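Local coordinates for protein HTH-type transcriptional regulator MmpR5 (Mycobacterium tuberculosis, PDB 4NB5) that represses transcription of the MmpS-MmpL transport systems and controls its own expression by binding directly to their promoter regions, at residues B[33-38]-B[60-65]; B[81-86]-B[92-97]. One frame throughout, in Å; residues are numbered along the deposited sequence.

Contact 1 (B[33-38]-B[60-65]); sequences TRLAGR and LAASSG
Leu60 serves both halves of this contact: its carbonyl takes Arg38, and its methyls pack with Leu35 and the Arg38 guanidinium. That guanidinium meets the carbonyl oxygen of Leu60 end-on, with the oxygen lying near the guanidinium plane. NH1 of Arg38 donates to Leu60 O at 3.1 Å in the carbonyl plane, on a lone pair, whereas NH2 of Arg38 reaches the same Leu60 O at 3.0 Å from above that plane. Both bonds are bent, near 145° at the hydrogen, as expected when two N-H groups share one acceptor. CG of Arg38 is anti to the carbonyl carbon (chi1 -67°), and a bend at chi3 (66°) turns the guanidinium edge to Leu60 O. Leu60 CD2 packs over one guanidinium face, toward its rim, 3.9 Å from NH2 of Arg38. The tight apolar part is small: Leu35 sets CD2 3.9 Å from Ala62 CB, and its CD1 lies 4.1 Å from Leu60 CD1. On the looser, wetter side a water donates to Ala61 O at 2.7 Å and accepts a weak bond from Arg38 NH1; Ala61, itself exposed, closes helix 53-59 in a Schellman motif. Thr33 N-caps helix 34-45 through Ala36 N. The contact thus ties the first turn of helix 34-45 to the turn of the helix-turn-helix, between helices 53-59 and 64-77, while Arg38 also touches Val20 of helix 16-28.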
ATOM      1  N   THR B  33       3.583 -18.882   4.063  1.00 14.48           N
ATOM      2  CA  THR B  33       4.466 -19.885   3.482  1.00 13.59           C
ATOM      3  C   THR B  33       5.890 -19.783   4.029  1.00 18.03           C
ATOM      4  O   THR B  33       6.411 -18.689   4.270  1.00 17.58           O
ATOM      5  CB  THR B  33       4.551 -19.771   1.950  1.00 23.71           C
ATOM      6  OG1 THR B  33       5.190 -18.540   1.596  1.00 18.98           O
ATOM      7  CG2 THR B  33       3.166 -19.832   1.322  1.00 20.96           C
ATOM      8  N   ARG B  34       6.512 -20.939   4.203  1.00 15.96           N
ATOM      9  CA  ARG B  34       7.892 -21.014   4.649  1.00 14.94           C
ATOM     10  C   ARG B  34       8.800 -20.288   3.658  1.00 14.27           C
ATOM     11  O   ARG B  34       9.711 -19.561   4.053  1.00 11.20           O
ATOM     12  CB  ARG B  34       8.311 -22.485   4.794  1.00 16.30           C
ATOM     13  CG  ARG B  34       9.698 -22.696   5.359  1.00 16.00           C
ATOM     14  CD  ARG B  34       9.993 -24.172   5.624  1.00 18.07           C
ATOM     15  NE  ARG B  34       9.195 -24.681   6.740  1.00 26.48           N
ATOM     16  CZ  ARG B  34       9.486 -24.481   8.026  1.00 50.57           C
ATOM     17  NH1 ARG B  34      10.557 -23.779   8.377  1.00 30.81           N
ATOM     18  NH2 ARG B  34       8.700 -24.979   8.969  1.00 42.85           N
ATOM     19  N   LEU B  35       8.541 -20.464   2.367  1.00 11.85           N
ATOM     20  CA  LEU B  35       9.409 -19.870   1.352  1.00 11.70           C
ATOM     21  C   LEU B  35       9.373 -18.343   1.388  1.00  9.93           C
ATOM     22  O   LEU B  35      10.399 -17.693   1.183  1.00 11.00           O
ATOM     23  CB  LEU B  35       9.068 -20.398  -0.043  1.00 12.31           C
ATOM     24  CG  LEU B  35       9.926 -19.863  -1.193  1.00 12.99           C
ATOM     25  CD1 LEU B  35      11.417 -20.006  -0.912  1.00 14.19           C
ATOM     26  CD2 LEU B  35       9.550 -20.610  -2.468  1.00 19.52           C
ATOM     27  N   ALA B  36       8.206 -17.760   1.664  1.00 10.42           N
ATOM     28  CA  ALA B  36       8.116 -16.313   1.803  1.00 12.65           C
ATOM     29  C   ALA B  36       9.012 -15.812   2.936  1.00  8.79           C
ATOM     30  O   ALA B  36       9.701 -14.807   2.785  1.00  9.40           O
ATOM     31  CB  ALA B  36       6.677 -15.891   2.043  1.00 15.43           C
ATOM     32  N   GLY B  37       8.983 -16.503   4.072  1.00  8.43           N
ATOM     33  CA  GLY B  37       9.832 -16.151   5.196  1.00  8.19           C
ATOM     34  C   GLY B  37      11.313 -16.267   4.867  1.00  8.53           C
ATOM     35  O   GLY B  37      12.106 -15.394   5.218  1.00  7.39           O
ATOM     36  N   ARG B  38      11.684 -17.363   4.209  1.00  8.56           N
ATOM     37  CA  ARG B  38      13.082 -17.580   3.826  1.00  7.42           C
ATOM     38  C   ARG B  38      13.545 -16.531   2.824  1.00  9.30           C
ATOM     39  O   ARG B  38      14.664 -16.021   2.920  1.00  9.07           O
ATOM     40  CB  ARG B  38      13.271 -18.992   3.259  1.00  9.66           C
ATOM     41  CG  ARG B  38      13.066 -20.095   4.288  1.00 11.14           C
ATOM     42  CD  ARG B  38      13.106 -21.481   3.640  1.00 11.10           C
ATOM     43  NE  ARG B  38      14.438 -21.784   3.114  1.00 13.87           N
ATOM     44  CZ  ARG B  38      14.697 -22.277   1.903  1.00 15.26           C
ATOM     45  NH1 ARG B  38      13.721 -22.547   1.041  1.00 15.36           N
ATOM     46  NH2 ARG B  38      15.957 -22.505   1.554  1.00 19.04           N
ATOM     47  N   LEU B  60      17.944 -20.556  -2.433  1.00 13.59           N
ATOM     48  CA  LEU B  60      16.903 -21.102  -1.563  1.00 10.78           C
ATOM     49  C   LEU B  60      16.443 -22.503  -1.982  1.00 13.00           C
ATOM     50  O   LEU B  60      15.511 -23.055  -1.398  1.00 15.11           O
ATOM     51  CB  LEU B  60      15.705 -20.142  -1.538  1.00  8.45           C
ATOM     52  CG  LEU B  60      16.046 -18.749  -1.009  1.00 13.28           C
ATOM     53  CD1 LEU B  60      14.851 -17.798  -1.125  1.00 15.56           C
ATOM     54  CD2 LEU B  60      16.528 -18.840   0.432  1.00 17.75           C
ATOM     55  N   ALA B  61      17.096 -23.077  -2.990  1.00 13.43           N
ATOM     56  CA  ALA B  61      16.720 -24.397  -3.479  1.00 14.28           C
ATOM     57  C   ALA B  61      15.229 -24.419  -3.805  1.00 13.36           C
ATOM     58  O   ALA B  61      14.515 -25.346  -3.430  1.00 18.14           O
ATOM     59  CB  ALA B  61      17.053 -25.466  -2.447  1.00 14.91           C
ATOM     60  N   ALA B  62      14.772 -23.381  -4.498  1.00 14.21           N
ATOM     61  CA  ALA B  62      13.356 -23.224  -4.795  1.00 19.52           C
ATOM     62  C   ALA B  62      13.085 -23.214  -6.297  1.00 18.29           C
ATOM     63  O   ALA B  62      13.999 -23.037  -7.109  1.00 20.27           O
ATOM     64  CB  ALA B  62      12.834 -21.942  -4.154  1.00 17.77           C
ATOM     65  N   SER B  63      11.819 -23.404  -6.661  1.00 22.58           N
ATOM     66  CA  SER B  63      11.400 -23.321  -8.055  1.00 26.94           C
ATOM     67  C   SER B  63      11.195 -21.867  -8.456  1.00 37.29           C
ATOM     68  O   SER B  63      10.995 -21.002  -7.601  1.00 23.46           O
ATOM     69  CB  SER B  63      10.102 -24.099  -8.263  1.00 20.94           C
ATOM     70  OG  SER B  63       9.026 -23.481  -7.586  1.00 23.61           O
ATOM     71  N   SER B  64      11.241 -21.598  -9.757  1.00 22.77           N
ATOM     72  CA  SER B  64      11.032 -20.242 -10.250  1.00 23.30           C
ATOM     73  C   SER B  64       9.612 -19.791  -9.933  1.00 19.08           C
ATOM     74  O   SER B  64       9.370 -18.612  -9.681  1.00 27.48           O
ATOM     75  CB  SER B  64      11.291 -20.163 -11.755  1.00 32.36           C
ATOM     76  OG  SER B  64      10.440 -21.047 -12.460  1.00 37.94           O
ATOM     77  N   GLY B  65       8.682 -20.740  -9.945  1.00 25.49           N
ATOM     78  CA  GLY B  65       7.306 -20.460  -9.589  1.00 24.44           C
ATOM     79  C   GLY B  65       7.195 -20.043  -8.137  1.00 24.12           C
ATOM     80  O   GLY B  65       6.490 -19.096  -7.808  1.00 22.45           O
TER
HETATM   81  O   HOH W   1      13.247 -25.140  -1.017  1.00 30.44           O

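Contact 2 (B[81-86]-B[92-97]); sequences ERLAVA and YFRLRP
Phe93 places CE1 over one face of the Arg82 guanidinium, with Arg82 NH1 3.5 Å from Phe93 CZ; the two planes stand 69° apart, so this is no parallel stack. Near the plane of the Phe93 ring, at its edge, lies Glu81 O. Leu83 O lies likewise at the Tyr92 ring edge, and Arg50 makes a cation-pi contact with that ring. On the sheet face shared by Glu81, Leu83, Tyr92 and Arg94, the side chains of Glu81 and Arg94 lie side by side, pointing the same way, with carboxylate and guanidinium planes 64° apart. Glu81 CG sits between the backbone N and the carbonyl carbon, and the chain runs extended beyond it, bringing OE2 alongside Arg94 CD. The salt bridge is long, 3.7 Å from Glu81 OE2 to Arg94 NE. Glu81 OE2 is hydrogen-bonded to Gln22 of a second subunit; Arg94 forms salt bridges with Glu18 of that subunit through NH1 and with Glu49 of its own chain through NH2. Glu81 and Arg94 exchange two backbone hydrogen bonds, as do Leu83 and Tyr92, the straightest being Leu83 N to Tyr92 O (2.8 Å, 172°). Such an antiparallel hairpin following the recognition helix is the wing of the winged helix-turn-helix fold of MarR-type regulators.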
ATOM      1  N   GLU B  81      10.861  -4.885  -3.339  1.00 12.84           N
ATOM      2  CA  GLU B  81      10.531  -4.224  -4.593  1.00 13.47           C
ATOM      3  C   GLU B  81      11.120  -4.978  -5.767  1.00 16.81           C
ATOM      4  O   GLU B  81      12.144  -5.659  -5.649  1.00 20.12           O
ATOM      5  CB  GLU B  81      11.052  -2.792  -4.598  1.00 13.55           C
ATOM      6  CG  GLU B  81      12.552  -2.680  -4.448  1.00 17.10           C
ATOM      7  CD  GLU B  81      13.000  -1.282  -4.069  1.00 25.42           C
ATOM      8  OE1 GLU B  81      12.134  -0.439  -3.771  1.00 39.64           O
ATOM      9  OE2 GLU B  81      14.224  -1.031  -4.067  1.00 28.14           O
ATOM     10  N   ARG B  82      10.442  -4.849  -6.898  1.00 17.87           N
ATOM     11  CA  ARG B  82      10.913  -5.356  -8.168  1.00 15.92           C
ATOM     12  C   ARG B  82      11.785  -4.285  -8.806  1.00 23.48           C
ATOM     13  O   ARG B  82      11.479  -3.092  -8.721  1.00 24.31           O
ATOM     14  CB  ARG B  82       9.702  -5.654  -9.052  1.00 20.92           C
ATOM     15  CG  ARG B  82       9.995  -6.420 -10.329  1.00 31.83           C
ATOM     16  CD  ARG B  82       8.709  -6.653 -11.115  1.00 27.97           C
ATOM     17  NE  ARG B  82       7.701  -7.347 -10.312  1.00 45.57           N
ATOM     18  CZ  ARG B  82       7.606  -8.668 -10.200  1.00 45.95           C
ATOM     19  NH1 ARG B  82       8.457  -9.461 -10.842  1.00 47.77           N
ATOM     20  NH2 ARG B  82       6.657  -9.205  -9.444  1.00 33.94           N
ATOM     21  N   LEU B  83      12.886  -4.704  -9.418  1.00 19.27           N
ATOM     22  CA  LEU B  83      13.728  -3.800 -10.178  1.00 29.30           C
ATOM     23  C   LEU B  83      14.013  -4.408 -11.545  1.00 35.80           C
ATOM     24  O   LEU B  83      13.945  -5.626 -11.724  1.00 30.10           O
ATOM     25  CB  LEU B  83      15.034  -3.528  -9.437  1.00 24.60           C
ATOM     26  CG  LEU B  83      14.933  -2.667  -8.177  1.00 34.10           C
ATOM     27  CD1 LEU B  83      16.318  -2.440  -7.593  1.00 38.43           C
ATOM     28  CD2 LEU B  83      14.267  -1.333  -8.475  1.00 29.32           C
ATOM     29  N   ALA B  84      14.314  -3.548 -12.510  1.00 48.69           N
ATOM     30  CA  ALA B  84      14.618  -3.989 -13.863  1.00 33.00           C
ATOM     31  C   ALA B  84      15.577  -3.001 -14.512  1.00 56.09           C
ATOM     32  O   ALA B  84      15.595  -1.821 -14.157  1.00 28.18           O
ATOM     33  CB  ALA B  84      13.340  -4.111 -14.682  1.00 32.00           C
ATOM     34  N   VAL B  85      16.377  -3.501 -15.451  1.00 44.07           N
ATOM     35  CA  VAL B  85      17.350  -2.686 -16.173  1.00 37.55           C
ATOM     36  C   VAL B  85      17.110  -2.846 -17.671  1.00 47.10           C
ATOM     37  O   VAL B  85      16.969  -3.961 -18.166  1.00 41.20           O
ATOM     38  CB  VAL B  85      18.802  -3.105 -15.840  1.00 31.95           C
ATOM     39  CG1 VAL B  85      19.792  -2.115 -16.423  1.00 42.52           C
ATOM     40  CG2 VAL B  85      18.992  -3.217 -14.331  1.00 33.21           C
ATOM     41  N   ALA B  86      17.062  -1.732 -18.393  1.00 30.54           N
ATOM     42  CA  ALA B  86      16.756  -1.758 -19.823  1.00 29.87           C
ATOM     43  C   ALA B  86      17.599  -2.792 -20.571  1.00 41.62           C
ATOM     44  O   ALA B  86      17.062  -3.645 -21.279  1.00 50.26           O
ATOM     45  CB  ALA B  86      16.950  -0.368 -20.431  1.00 32.68           C
ATOM     46  N   TYR B  92      14.897  -8.588 -11.149  1.00 23.79           N
ATOM     47  CA  TYR B  92      15.611  -8.441  -9.880  1.00 18.21           C
ATOM     48  C   TYR B  92      14.657  -8.053  -8.757  1.00 17.53           C
ATOM     49  O   TYR B  92      13.646  -7.390  -8.985  1.00 18.08           O
ATOM     50  CB  TYR B  92      16.697  -7.375  -9.976  1.00 23.42           C
ATOM     51  CG  TYR B  92      17.808  -7.723 -10.929  1.00 29.87           C
ATOM     52  CD1 TYR B  92      18.893  -8.480 -10.513  1.00 29.44           C
ATOM     53  CD2 TYR B  92      17.775  -7.286 -12.246  1.00 31.50           C
ATOM     54  CE1 TYR B  92      19.916  -8.795 -11.384  1.00 40.85           C
ATOM     55  CE2 TYR B  92      18.792  -7.597 -13.124  1.00 43.64           C
ATOM     56  CZ  TYR B  92      19.859  -8.352 -12.688  1.00 50.18           C
ATOM     57  OH  TYR B  92      20.873  -8.663 -13.565  1.00 46.49           O
ATOM     58  N   PHE B  93      14.992  -8.468  -7.539  1.00 17.37           N
ATOM     59  CA  PHE B  93      14.265  -8.019  -6.359  1.00 12.99           C
ATOM     60  C   PHE B  93      15.249  -7.492  -5.343  1.00 12.38           C
ATOM     61  O   PHE B  93      16.425  -7.866  -5.331  1.00 14.77           O
ATOM     62  CB  PHE B  93      13.456  -9.153  -5.730  1.00 12.26           C
ATOM     63  CG  PHE B  93      12.398  -9.707  -6.626  1.00 13.57           C
ATOM     64  CD1 PHE B  93      11.191  -9.047  -6.790  1.00 15.19           C
ATOM     65  CD2 PHE B  93      12.614 -10.883  -7.320  1.00 21.86           C
ATOM     66  CE1 PHE B  93      10.214  -9.563  -7.623  1.00 21.39           C
ATOM     67  CE2 PHE B  93      11.647 -11.398  -8.156  1.00 22.34           C
ATOM     68  CZ  PHE B  93      10.445 -10.739  -8.307  1.00 24.55           C
ATOM     69  N   ARG B  94      14.731  -6.638  -4.476  1.00 12.60           N
ATOM     70  CA  ARG B  94      15.535  -6.030  -3.452  1.00 11.93           C
ATOM     71  C   ARG B  94      14.657  -5.673  -2.253  1.00 12.21           C
ATOM     72  O   ARG B  94      13.532  -5.336  -2.410  1.00 13.17           O
ATOM     73  CB  ARG B  94      16.009  -4.739  -4.026  1.00 17.28           C
ATOM     74  CG  ARG B  94      17.219  -4.186  -3.513  1.00 24.91           C
ATOM     75  CD  ARG B  94      17.171  -2.723  -3.880  1.00 24.43           C
ATOM     76  NE  ARG B  94      17.315  -2.313  -2.586  1.00 34.98           N
ATOM     77  CZ  ARG B  94      18.447  -2.037  -2.044  1.00 34.83           C
ATOM     78  NH1 ARG B  94      19.539  -1.956  -2.707  1.00 64.86           N
ATOM     79  NH2 ARG B  94      18.410  -1.822  -0.814  1.00 55.18           N
ATOM     80  N   LEU B  95      15.209  -5.770  -1.072  1.00 11.22           N
ATOM     81  CA  LEU B  95      14.493  -5.274   0.085  1.00  9.37           C
ATOM     82  C   LEU B  95      14.303  -3.779  -0.075  1.00 10.73           C
ATOM     83  O   LEU B  95      15.205  -3.062  -0.518  1.00 11.97           O
ATOM     84  CB  LEU B  95      15.286  -5.555   1.356  1.00 11.92           C
ATOM     85  CG  LEU B  95      14.523  -5.393   2.659  1.00 11.33           C
ATOM     86  CD1 LEU B  95      13.620  -6.591   2.903  1.00 12.14           C
ATOM     87  CD2 LEU B  95      15.499  -5.202   3.808  1.00 12.37           C
ATOM     88  N   ARG B  96      13.129  -3.289   0.289  1.00 13.06           N
ATOM     89  CA  ARG B  96      12.864  -1.867   0.174  0.53 11.15           C
ATOM     90  C   ARG B  96      13.638  -1.073   1.213  1.00 12.85           C
ATOM     91  O   ARG B  96      13.948  -1.572   2.289  1.00 12.19           O
ATOM     92  CB  ARG B  96      11.368  -1.590   0.311  0.53 16.28           C
ATOM     93  CG  ARG B  96      10.684  -1.317  -1.011  0.53 26.42           C
ATOM     94  CD  ARG B  96       9.722  -0.153  -0.890  0.53 29.68           C
ATOM     95  NE  ARG B  96       8.381  -0.592  -0.543  0.53 27.32           N
ATOM     96  CZ  ARG B  96       7.431   0.201  -0.055  0.53 30.43           C
ATOM     97  NH1 ARG B  96       7.668   1.487   0.180  0.53 12.95           N
ATOM     98  NH2 ARG B  96       6.243  -0.309   0.222  0.53 15.32           N
ATOM     99  N   PRO B  97      13.980   0.183   0.887  1.00 14.47           N
ATOM    100  CA  PRO B  97      14.553   1.022   1.940  1.00 16.45           C
ATOM    101  C   PRO B  97      13.558   1.114   3.096  1.00 11.06           C
ATOM    102  O   PRO B  97      12.359   1.177   2.835  1.00 14.77           O
ATOM    103  CB  PRO B  97      14.690   2.395   1.266  1.00 19.08           C
ATOM    104  CG  PRO B  97      14.586   2.144  -0.195  1.00 29.63           C
ATOM    105  CD  PRO B  97      13.750   0.920  -0.364  1.00 20.09           C
TER

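Both contacts belong to the winged helix-turn-helix region, in series along the chain: helix 64-77, which begins directly after the turn of contact 1, leads into strand 80-83 of contact 2. Both are partly buried, but contact 1 lies nearer the surface, with one of four touching residues buried (Leu60) against five of nine in contact 2. Their centres are 18 Å apart and they do not touch, yet Phe93 and Arg82 of contact 2 pack on the far part of that same helix. Contact 1 is a small helix-to-turn junction, 236 Å² against 490 Å², joined by one arginine and a few methyl groups; contact 2 relies on backbone pairing. No other chain of the assembly touches contact 1, whereas the charged face of contact 2 meets a second subunit.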